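Local structure of tyrosine aminotransferase (Leishmania infantum, 4IX8) at residues M255-G260 against T345-G350; A371-M376 against T420-S425. The protein probably catalyses the pyridoxal-phosphate-dependent transfer of the amino group of L-tyrosine to 2-oxoglutarate. One frame throughout, in Å; residues are numbered along the deposited sequence.

Contact 1: residues M255-G260 against T345-G350; sequences MVLNNG and TQLEAG
E348 reaches from its helix to the loop of residues 255-260 and takes the backbone N-H of N258 on OE2, with N258 N to E348 OE2 at 2.8 Å. The N-H...O angle of 166° makes the bond nearly straight. Its donor arrives on the anti side of the carboxylate and 22° out of the carboxylate plane. The E348 chain runs extended beyond CG, which carries the carboxylate across to the loop. On the way it passes the N258 side chain, which runs in the opposite direction; amide and carboxylate planes are only 13° apart, but N258 OD1 stays 3.5 Å from E348 OE2, a contact of two oxygens and not a bond. The CB of L257 lies against the same carboxylate, 3.9 Å from E348 OE2.

One helical position earlier, L347 supplies the apolar half. L257 CD2 sits 4.0 Å from L347 CB, the two side chains crossing at about a right angle. The methionine M255, its chain bent at chi3, brings its CE to 4.2 Å from L347 CD1. L347 CD1 therefore meets both M255 CE and L257 CD2.

The loop half of the contact is a type I' beta turn from L257 to G260, in which G260 N bonds to L257 O at 2.9 Å; N258 and N259 occupy its two central positions with positive phi. It connects strands 246-249 and 274-279 of the mixed sheet that forms the core of the large, cofactor-binding domain in fold-type I pyridoxal-phosphate enzymes, and the contact joins this large-domain loop to helix 337-355.

Further out, N258 ND2 is hydrogen-bonded to Q370 OE1, and the backbone of L257 also bonds to Q370. M255 packs on Y283, next in sequence to K282, the predicted pyridoxal-phosphate lysine.

Contact 2: residues A371-M376 against T420-S425; sequences ASMFVM and TVSRPS
With chi1 of -50°, F374 places CG beside its own backbone N, and T420 sets OG1 likewise beside its N (chi1 -78°). The two residues lie on the same face of the sheet, and with these torsions the ring and the hydroxyl run alongside each other, pointing the same way. Both CD1 and CE1 of the F374 ring stand 3.9 Å from T420 OG1, which approaches the ring obliquely. This hydroxyl has its main polar partner outside the contact, in the carbonyl of I74.

Beneath these side chains, F374 and T420 form an antiparallel non-hydrogen-bonded pair with CA atoms 4.6 Å apart. The backbone bond comes one residue away: V421 N donates to M373 O at 2.8 Å, close to straight at the hydrogen, with the donor tilted 31° from the carbonyl plane. The carbonyl oxygen is also close to the V421 side chain, with M373 O 3.4 Å from V421 CB. V421 CG2 then extends the contact to V375, reaching its CB at 4.2 Å. The chain of M373, bent at chi3, brings CE to 4.1 Å from S422 OG, while M373 CB covers one face of the F374 ring over its centre.

The pairing lies within the small C-terminal domain of the fold, where two antiparallel strands of its five-stranded mixed sheet meet: 374-379 begins here and 416-420 ends, before P424 occupies the N-cap position of helix 425-442. R423 forms a salt bridge to D80, S422 O accepts a bond from N82, and helix 337-355 packs alongside, with Y354 against V375 and V421 and L347 against M373 and S422.

How the contacts relate
The contacts are neighbours, with centres 9 Å apart, and both pack against helix 337-355, whose L347 serves the two of them. M255 O to S372 N at 3.0 Å, a probable hydrogen bond, and packing of M255 CE on M373 CG join them directly. Contact 2 is the deeper, all six of its touching residues being buried, whereas contact 1 has a buried leucine-methionine side and grades outward to exposed N258. The chemistry follows: a carboxylate holds a turn N-H in contact 1, while contact 2 relies on apolar packing and a backbone-to-backbone bond between the residues flanking the two strands, M373 just before 374-379 and V421 just after 416-420.

Contact 1: residues M255-G260 against T345-G350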
loop_
_atom_site.group_PDB
_atom_site.type_symbol
_atom_site.label_atom_id
_atom_site.label_comp_id
_atom_site.label_asym_id
_atom_site.label_seq_id
_atom_site.Cartn_x
_atom_site.Cartn_y
_atom_site.Cartn_z
ATOM N N MET A 255 -10.925 -9.554 -19.011
ATOM C CA MET A 255 -10.664 -10.995 -19.001
ATOM C C MET A 255 -11.940 -11.834 -19.015
ATOM O O MET A 255 -12.091 -12.764 -18.220
ATOM C CB MET A 255 -9.805 -11.331 -17.813
ATOM C CG MET A 255 -8.371 -10.998 -18.125
ATOM S SD MET A 255 -7.467 -10.684 -16.601
ATOM C CE MET A 255 -6.942 -12.367 -16.261
ATOM N N VAL A 256 -12.888 -11.425 -19.857
ATOM C CA VAL A 256 -14.052 -12.240 -20.177
ATOM C C VAL A 256 -13.705 -13.223 -21.279
ATOM O O VAL A 256 -13.046 -12.848 -22.255
ATOM C CB VAL A 256 -15.228 -11.378 -20.630
ATOM C CG1 VAL A 256 -16.474 -12.259 -20.929
ATOM C CG2 VAL A 256 -15.542 -10.339 -19.579
ATOM N N LEU A 257 -14.221 -14.447 -21.166
ATOM C CA LEU A 257 -13.953 -15.543 -22.123
ATOM C C LEU A 257 -15.089 -15.753 -23.133
ATOM O O LEU A 257 -16.167 -15.192 -23.001
ATOM C CB LEU A 257 -13.743 -16.859 -21.379
ATOM C CG LEU A 257 -12.898 -16.825 -20.104
ATOM C CD1 LEU A 257 -12.700 -18.228 -19.570
ATOM C CD2 LEU A 257 -11.570 -16.172 -20.391
ATOM N N ASN A 258 -14.830 -16.561 -24.147
ATOM C CA ASN A 258 -15.891 -17.042 -25.028
ATOM C C ASN A 258 -16.717 -15.921 -25.686
ATOM O O ASN A 258 -17.910 -16.089 -25.886
ATOM C CB ASN A 258 -16.827 -17.976 -24.223
ATOM C CG ASN A 258 -16.076 -19.128 -23.540
ATOM O OD1 ASN A 258 -15.111 -19.657 -24.098
ATOM N ND2 ASN A 258 -16.494 -19.489 -22.308
ATOM N N ASN A 259 -16.072 -14.818 -26.085
ATOM C CA ASN A 259 -16.768 -13.709 -26.765
ATOM C C ASN A 259 -17.885 -13.100 -25.890
ATOM O O ASN A 259 -18.839 -12.498 -26.394
ATOM C CB ASN A 259 -17.341 -14.171 -28.104
ATOM N N GLY A 260 -17.770 -13.294 -24.581
ATOM C CA GLY A 260 -18.726 -12.756 -23.617
ATOM C C GLY A 260 -18.745 -11.235 -23.588
ATOM O O GLY A 260 -17.820 -10.587 -24.066
ATOM N N THR A 345 -7.179 -16.890 -24.522
ATOM C CA THR A 345 -7.026 -18.176 -25.181
ATOM C C THR A 345 -6.431 -19.185 -24.204
ATOM O O THR A 345 -6.876 -20.321 -24.129
ATOM C CB THR A 345 -6.110 -18.031 -26.426
ATOM O OG1 THR A 345 -6.788 -17.247 -27.413
ATOM C CG2 THR A 345 -5.701 -19.389 -27.016
ATOM N N GLN A 346 -5.446 -18.744 -23.431
ATOM C CA GLN A 346 -4.786 -19.597 -22.448
ATOM C C GLN A 346 -5.735 -20.033 -21.349
ATOM O O GLN A 346 -5.717 -21.199 -20.924
ATOM C CB GLN A 346 -3.631 -18.848 -21.802
ATOM C CG GLN A 346 -2.544 -18.479 -22.724
ATOM C CD GLN A 346 -1.603 -19.609 -22.853
ATOM O OE1 GLN A 346 -0.880 -19.955 -21.902
ATOM N NE2 GLN A 346 -1.623 -20.237 -24.015
ATOM N N LEU A 347 -6.601 -19.101 -20.944
ATOM C CA LEU A 347 -7.574 -19.368 -19.883
ATOM C C LEU A 347 -8.687 -20.299 -20.378
ATOM O O LEU A 347 -9.143 -21.160 -19.623
ATOM C CB LEU A 347 -8.192 -18.069 -19.380
ATOM C CG LEU A 347 -7.216 -17.060 -18.739
ATOM C CD1 LEU A 347 -7.914 -15.717 -18.531
ATOM C CD2 LEU A 347 -6.620 -17.553 -17.424
ATOM N N GLU A 348 -9.136 -20.137 -21.625
ATOM C CA GLU A 348 -10.163 -21.025 -22.161
ATOM C C GLU A 348 -9.623 -22.471 -22.183
ATOM O O GLU A 348 -10.299 -23.400 -21.802
ATOM C CB GLU A 348 -10.563 -20.563 -23.565
ATOM C CG GLU A 348 -11.448 -19.331 -23.551
ATOM C CD GLU A 348 -11.582 -18.624 -24.899
ATOM O OE1 GLU A 348 -10.938 -19.031 -25.888
ATOM O OE2 GLU A 348 -12.335 -17.631 -24.968
ATOM N N ALA A 349 -8.350 -22.633 -22.521
ATOM C CA ALA A 349 -7.755 -23.972 -22.580
ATOM C C ALA A 349 -7.678 -24.536 -21.178
ATOM O O ALA A 349 -7.885 -25.719 -20.987
ATOM C CB ALA A 349 -6.369 -23.970 -23.248
ATOM N N GLY A 350 -7.340 -23.707 -20.195
ATOM C CA GLY A 350 -7.286 -24.223 -18.838
ATOM C C GLY A 350 -8.661 -24.656 -18.374
ATOM O O GLY A 350 -8.813 -25.635 -17.654
#

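Contact 2: residues A371-M376 against T420-S425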
loop_
_atom_site.group_PDB
_atom_site.type_symbol
_atom_site.label_atom_id
_atom_site.label_comp_id
_atom_site.label_asym_id
_atom_site.label_seq_id
_atom_site.Cartn_x
_atom_site.Cartn_y
_atom_site.Cartn_z
ATOM N N ALA A 371 -15.086 -15.990 -17.165
ATOM C CA ALA A 371 -14.196 -14.850 -16.957
ATOM C C ALA A 371 -13.256 -15.063 -15.785
ATOM O O ALA A 371 -13.341 -16.077 -15.075
ATOM C CB ALA A 371 -15.002 -13.598 -16.722
ATOM N N SER A 372 -12.396 -14.063 -15.568
ATOM C CA SER A 372 -11.389 -14.104 -14.515
ATOM C C SER A 372 -10.520 -15.350 -14.758
ATOM O O SER A 372 -10.461 -15.822 -15.890
ATOM C CB SER A 372 -12.033 -14.113 -13.143
ATOM O OG SER A 372 -11.048 -14.071 -12.137
ATOM N N MET A 373 -9.849 -15.855 -13.716
ATOM C CA MET A 373 -8.792 -16.900 -13.825
ATOM C C MET A 373 -9.018 -18.136 -12.955
ATOM O O MET A 373 -8.102 -18.939 -12.755
ATOM C CB MET A 373 -7.424 -16.327 -13.423
ATOM C CG MET A 373 -6.879 -15.193 -14.273
ATOM S SD MET A 373 -5.672 -14.157 -13.379
ATOM C CE MET A 373 -4.894 -15.295 -12.229
ATOM N N PHE A 374 -10.217 -18.273 -12.413
ATOM C CA PHE A 374 -10.475 -19.267 -11.379
ATOM C C PHE A 374 -11.703 -20.096 -11.667
ATOM O O PHE A 374 -12.595 -19.674 -12.391
ATOM C CB PHE A 374 -10.665 -18.583 -10.029
ATOM C CG PHE A 374 -9.570 -17.602 -9.677
ATOM C CD1 PHE A 374 -8.366 -18.045 -9.149
ATOM C CD2 PHE A 374 -9.737 -16.254 -9.894
ATOM C CE1 PHE A 374 -7.384 -17.159 -8.837
ATOM C CE2 PHE A 374 -8.744 -15.364 -9.562
ATOM C CZ PHE A 374 -7.581 -15.817 -9.032
ATOM N N VAL A 375 -11.757 -21.266 -11.059
ATOM C CA VAL A 375 -12.944 -22.067 -11.114
ATOM C C VAL A 375 -13.270 -22.532 -9.703
ATOM O O VAL A 375 -12.375 -22.648 -8.863
ATOM C CB VAL A 375 -12.747 -23.245 -12.101
ATOM C CG1 VAL A 375 -11.804 -24.301 -11.539
ATOM C CG2 VAL A 375 -14.068 -23.832 -12.468
ATOM N N MET A 376 -14.560 -22.699 -9.420
ATOM C CA MET A 376 -15.007 -23.234 -8.147
ATOM C C MET A 376 -15.598 -24.628 -8.350
ATOM O O MET A 376 -16.602 -24.804 -9.048
ATOM C CB MET A 376 -16.032 -22.309 -7.509
ATOM C CG MET A 376 -15.438 -21.100 -6.824
ATOM S SD MET A 376 -14.517 -21.493 -5.319
ATOM C CE MET A 376 -15.804 -21.299 -4.087
ATOM N N THR A 420 -7.094 -22.785 -10.007
ATOM C CA THR A 420 -6.617 -21.784 -10.929
ATOM C C THR A 420 -6.608 -22.294 -12.353
ATOM O O THR A 420 -6.210 -23.416 -12.613
ATOM C CB THR A 420 -5.213 -21.345 -10.504
ATOM O OG1 THR A 420 -5.353 -20.442 -9.381
ATOM C CG2 THR A 420 -4.492 -20.652 -11.611
ATOM N N VAL A 421 -7.018 -21.435 -13.275
ATOM C CA VAL A 421 -7.116 -21.782 -14.709
ATOM C C VAL A 421 -5.922 -21.254 -15.571
ATOM O O VAL A 421 -5.822 -21.524 -16.769
ATOM C CB VAL A 421 -8.495 -21.285 -15.228
ATOM C CG1 VAL A 421 -8.609 -21.290 -16.705
ATOM C CG2 VAL A 421 -9.596 -22.166 -14.632
ATOM N N SER A 422 -5.070 -20.446 -14.955
ATOM C CA SER A 422 -4.076 -19.634 -15.640
ATOM C C SER A 422 -2.768 -20.371 -15.801
ATOM O O SER A 422 -1.817 -19.822 -16.339
ATOM C CB SER A 422 -3.829 -18.350 -14.884
ATOM O OG SER A 422 -3.139 -18.647 -13.694
ATOM N N ARG A 423 -2.667 -21.573 -15.253
ATOM C CA ARG A 423 -1.454 -22.336 -15.459
ATOM C C ARG A 423 -1.411 -23.063 -16.821
ATOM O O ARG A 423 -2.429 -23.172 -17.521
ATOM C CB ARG A 423 -1.272 -23.284 -14.277
ATOM C CG ARG A 423 -1.232 -22.463 -12.948
ATOM C CD ARG A 423 -0.391 -23.152 -11.901
ATOM N NE ARG A 423 1.009 -23.228 -12.320
ATOM C CZ ARG A 423 1.948 -23.925 -11.688
ATOM N NH1 ARG A 423 3.182 -23.950 -12.159
ATOM N NH2 ARG A 423 1.651 -24.628 -10.603
ATOM N N PRO A 424 -0.217 -23.552 -17.210
ATOM C CA PRO A 424 -0.104 -24.274 -18.488
ATOM C C PRO A 424 -0.850 -25.601 -18.469
ATOM O O PRO A 424 -0.913 -26.255 -17.427
ATOM C CB PRO A 424 1.422 -24.480 -18.654
ATOM C CG PRO A 424 2.057 -23.441 -17.795
ATOM C CD PRO A 424 1.104 -23.287 -16.612
ATOM N N SER A 425 -1.417 -25.973 -19.615
ATOM C CA SER A 425 -2.229 -27.184 -19.730
ATOM C C SER A 425 -1.561 -28.435 -19.197
ATOM O O SER A 425 -2.204 -29.292 -18.591
ATOM C CB SER A 425 -2.606 -27.403 -21.189
ATOM O OG SER A 425 -3.490 -26.372 -21.574
#